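Local atomic coordinates of ketosynthase (Streptomyces sp. MSC090213JE08, PDB entry 6KXD), a protein that forms part of the ishigamide ketosynthase/chain length factor, a type II polyketide synthase complex that probably extends acyl chains on a carrier protein. Residues B[189-194]-B[198-203]. Numbering follows the deposited sequence.
Sequences RRLMGQ and TKYLVG
Met-192 sets CG anti to its own carbonyl carbon, continues extended to SD, and then bends (chi3 73°), carrying the thioether past Tyr-200 and its methyl group onto the backbone of Thr-198. Met-192 CG meets the ring edge near its plane, 3.5 Å from Tyr-200 CD2. Met-192 SD lies 5.3 Å from the centroid of the Tyr-200 ring and 75° off the ring normal, which makes this an edge-on Met-aromatic contact and not sulfur over a face. Beyond the ring, Met-192 CE comes within 3.3 Å of Thr-198 O, and the methionine and tyrosine side chains lie alongside, pointing opposite ways. Leu-191 supplies the second hold: its CB packs 4.1 Å from Tyr-200 CE2, while CD2 reaches the phenol end, 3.3 Å from Tyr-200 OH. Tyr-187 and Ala-188, one helical turn earlier, also touch Tyr-200, and Met-192 additionally packs on Val-238. On another side of the helix, Arg-190 forms salt bridges to Glu-162 and Glu-188 of the neighbouring ketosynthase chain. The axes of helix 189-193 and strand 199-203 approach to 9.1 Å at 168°, nearly antiparallel, as expected where a helix turns back into the next strand. With strands 171-174 and 199-206 both parallel to 114-119, this is the helix-to-strand return of a beta-alpha-beta crossover in the thiolase fold of ketoacyl synthases.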
ATOM      1  N   ARG B 189      11.972   8.116   0.370  1.00 40.36           N
ATOM      2  CA  ARG B 189      12.649   9.350   0.117  1.00 42.91           C
ATOM      3  C   ARG B 189      11.845  10.487   0.736  1.00 45.87           C
ATOM      4  O   ARG B 189      12.400  11.329   1.422  1.00 44.31           O
ATOM      5  CB  ARG B 189      12.862   9.575  -1.386  1.00 41.55           C
ATOM      6  CG  ARG B 189      13.427  10.953  -1.692  1.00 47.02           C
ATOM      7  CD  ARG B 189      13.635  11.104  -3.182  1.00 49.24           C
ATOM      8  NE  ARG B 189      12.371  11.383  -3.868  1.00 49.43           N
ATOM      9  CZ  ARG B 189      11.738  12.548  -3.834  1.00 51.77           C
ATOM     10  NH1 ARG B 189      12.334  13.603  -3.300  1.00 52.32           N
ATOM     11  NH2 ARG B 189      10.510  12.659  -4.324  1.00 48.54           N
ATOM     12  N   ARG B 190      10.537  10.520   0.474  1.00 43.23           N
ATOM     13  CA  ARG B 190       9.698  11.583   0.984  1.00 42.79           C
ATOM     14  C   ARG B 190       9.589  11.548   2.506  1.00 39.21           C
ATOM     15  O   ARG B 190       9.798  12.548   3.160  1.00 44.10           O
ATOM     16  CB  ARG B 190       8.310  11.485   0.386  1.00 41.11           C
ATOM     17  CG  ARG B 190       8.309  11.883  -1.067  1.00 43.81           C
ATOM     18  CD  ARG B 190       7.205  12.832  -1.319  1.00 48.92           C
ATOM     19  NE  ARG B 190       7.334  13.317  -2.676  1.00 47.59           N
ATOM     20  CZ  ARG B 190       6.601  12.925  -3.705  1.00 42.10           C
ATOM     21  NH1 ARG B 190       5.628  12.025  -3.563  1.00 44.59           N
ATOM     22  NH2 ARG B 190       6.878  13.460  -4.886  1.00 42.10           N
ATOM     23  N   LEU B 191       9.304  10.376   3.080  1.00 40.23           N
ATOM     24  CA  LEU B 191       9.185  10.272   4.540  1.00 40.31           C
ATOM     25  C   LEU B 191      10.496  10.632   5.236  1.00 43.49           C
ATOM     26  O   LEU B 191      10.452  11.278   6.302  1.00 43.17           O
ATOM     27  CB  LEU B 191       8.680   8.892   4.967  1.00 39.33           C
ATOM     28  CG  LEU B 191       7.158   8.869   5.122  1.00 38.19           C
ATOM     29  CD1 LEU B 191       6.442   9.062   3.781  1.00 39.43           C
ATOM     30  CD2 LEU B 191       6.684   7.592   5.797  1.00 43.25           C
ATOM     31  N   MET B 192      11.627  10.202   4.681  1.00 39.37           N
ATOM     32  CA  MET B 192      12.906  10.538   5.279  1.00 43.31           C
ATOM     33  C   MET B 192      13.119  12.048   5.176  1.00 48.61           C
ATOM     34  O   MET B 192      13.575  12.651   6.142  1.00 46.53           O
ATOM     35  CB  MET B 192      14.044   9.836   4.564  1.00 47.20           C
ATOM     36  CG  MET B 192      14.040   8.371   4.795  1.00 48.47           C
ATOM     37  SD  MET B 192      15.345   7.630   3.821  1.00 53.84           S
ATOM     38  CE  MET B 192      16.756   8.165   4.770  1.00 50.87           C
ATOM     39  N   GLY B 193      12.718  12.611   4.029  1.00 49.15           N
ATOM     40  CA  GLY B 193      12.699  14.045   3.758  1.00 53.47           C
ATOM     41  C   GLY B 193      11.934  14.819   4.815  1.00 56.68           C
ATOM     42  O   GLY B 193      12.281  15.972   5.132  1.00 52.58           O
ATOM     43  N   GLN B 194      10.906  14.197   5.394  1.00 45.95           N
ATOM     44  CA  GLN B 194      10.079  14.854   6.385  1.00 46.69           C
ATOM     45  C   GLN B 194      10.507  14.472   7.807  1.00 47.61           C
ATOM     46  O   GLN B 194       9.834  14.831   8.759  1.00 57.02           O
ATOM     47  CB  GLN B 194       8.621  14.515   6.107  1.00 46.51           C
ATOM     48  CG  GLN B 194       8.146  15.060   4.766  1.00 49.26           C
ATOM     49  CD  GLN B 194       8.368  16.554   4.662  1.00 54.37           C
ATOM     50  OE1 GLN B 194       9.111  17.053   3.817  1.00 55.04           O
ATOM     51  NE2 GLN B 194       7.750  17.268   5.572  1.00 46.77           N
ATOM     52  N   THR B 198      15.190   8.053   9.691  1.00 38.57           N
ATOM     53  CA  THR B 198      16.584   8.396   9.363  1.00 42.85           C
ATOM     54  C   THR B 198      17.171   7.356   8.407  1.00 41.64           C
ATOM     55  O   THR B 198      18.129   7.606   7.714  1.00 47.20           O
ATOM     56  CB  THR B 198      17.404   8.477  10.658  1.00 42.52           C
ATOM     57  OG1 THR B 198      17.381   7.190  11.293  1.00 46.45           O
ATOM     58  CG2 THR B 198      16.816   9.524  11.586  1.00 48.37           C
ATOM     59  N   LYS B 199      16.657   6.129   8.470  1.00 41.79           N
ATOM     60  CA  LYS B 199      17.098   5.073   7.605  1.00 41.73           C
ATOM     61  C   LYS B 199      15.850   4.299   7.148  1.00 40.90           C
ATOM     62  O   LYS B 199      14.825   4.286   7.821  1.00 40.70           O
ATOM     63  CB  LYS B 199      17.985   4.043   8.297  1.00 44.22           C
ATOM     64  CG  LYS B 199      19.324   4.514   8.825  1.00 47.04           C
ATOM     65  CD  LYS B 199      20.192   3.330   9.208  1.00 51.04           C
ATOM     66  CE  LYS B 199      21.059   3.608  10.416  1.00 60.69           C
ATOM     67  NZ  LYS B 199      20.205   3.881  11.604  1.00 63.85           N
ATOM     68  N   TYR B 200      15.966   3.648   6.002  1.00 39.61           N
ATOM     69  CA  TYR B 200      14.859   2.918   5.425  1.00 38.37           C
ATOM     70  C   TYR B 200      15.363   1.654   4.790  1.00 34.72           C
ATOM     71  O   TYR B 200      16.386   1.658   4.105  1.00 41.17           O
ATOM     72  CB  TYR B 200      14.129   3.700   4.334  1.00 39.06           C
ATOM     73  CG  TYR B 200      12.718   4.038   4.689  1.00 34.37           C
ATOM     74  CD1 TYR B 200      11.686   3.090   4.602  1.00 37.55           C
ATOM     75  CD2 TYR B 200      12.407   5.300   5.134  1.00 35.58           C
ATOM     76  CE1 TYR B 200      10.386   3.425   4.953  1.00 36.51           C
ATOM     77  CE2 TYR B 200      11.114   5.651   5.477  1.00 39.55           C
ATOM     78  CZ  TYR B 200      10.099   4.714   5.373  1.00 40.96           C
ATOM     79  OH  TYR B 200       8.867   5.132   5.760  1.00 37.95           O
ATOM     80  N   LEU B 201      14.623   0.572   5.037  1.00 34.23           N
ATOM     81  CA  LEU B 201      14.696  -0.654   4.289  1.00 33.49           C
ATOM     82  C   LEU B 201      13.640  -0.527   3.209  1.00 37.00           C
ATOM     83  O   LEU B 201      12.502  -0.326   3.540  1.00 33.97           O
ATOM     84  CB  LEU B 201      14.316  -1.851   5.141  1.00 37.58           C
ATOM     85  CG  LEU B 201      15.349  -2.513   6.019  1.00 46.85           C
ATOM     86  CD1 LEU B 201      15.435  -1.783   7.319  1.00 52.79           C
ATOM     87  CD2 LEU B 201      14.949  -3.969   6.261  1.00 44.27           C
ATOM     88  N   VAL B 202      14.061  -0.525   1.951  1.00 36.23           N
ATOM     89  CA  VAL B 202      13.158  -0.213   0.856  1.00 37.48           C
ATOM     90  C   VAL B 202      13.316  -1.357  -0.117  1.00 34.80           C
ATOM     91  O   VAL B 202      14.461  -1.701  -0.511  1.00 35.39           O
ATOM     92  CB  VAL B 202      13.546   1.059   0.090  1.00 39.34           C
ATOM     93  CG1 VAL B 202      12.560   1.359  -1.051  1.00 38.23           C
ATOM     94  CG2 VAL B 202      13.682   2.246   1.004  1.00 44.20           C
ATOM     95  N   GLY B 203      12.202  -1.850  -0.652  1.00 33.48           N
ATOM     96  CA  GLY B 203      12.419  -2.801  -1.700  1.00 33.26           C
ATOM     97  C   GLY B 203      11.117  -3.339  -2.182  1.00 32.34           C
ATOM     98  O   GLY B 203      10.080  -2.710  -1.927  1.00 33.74           O
TER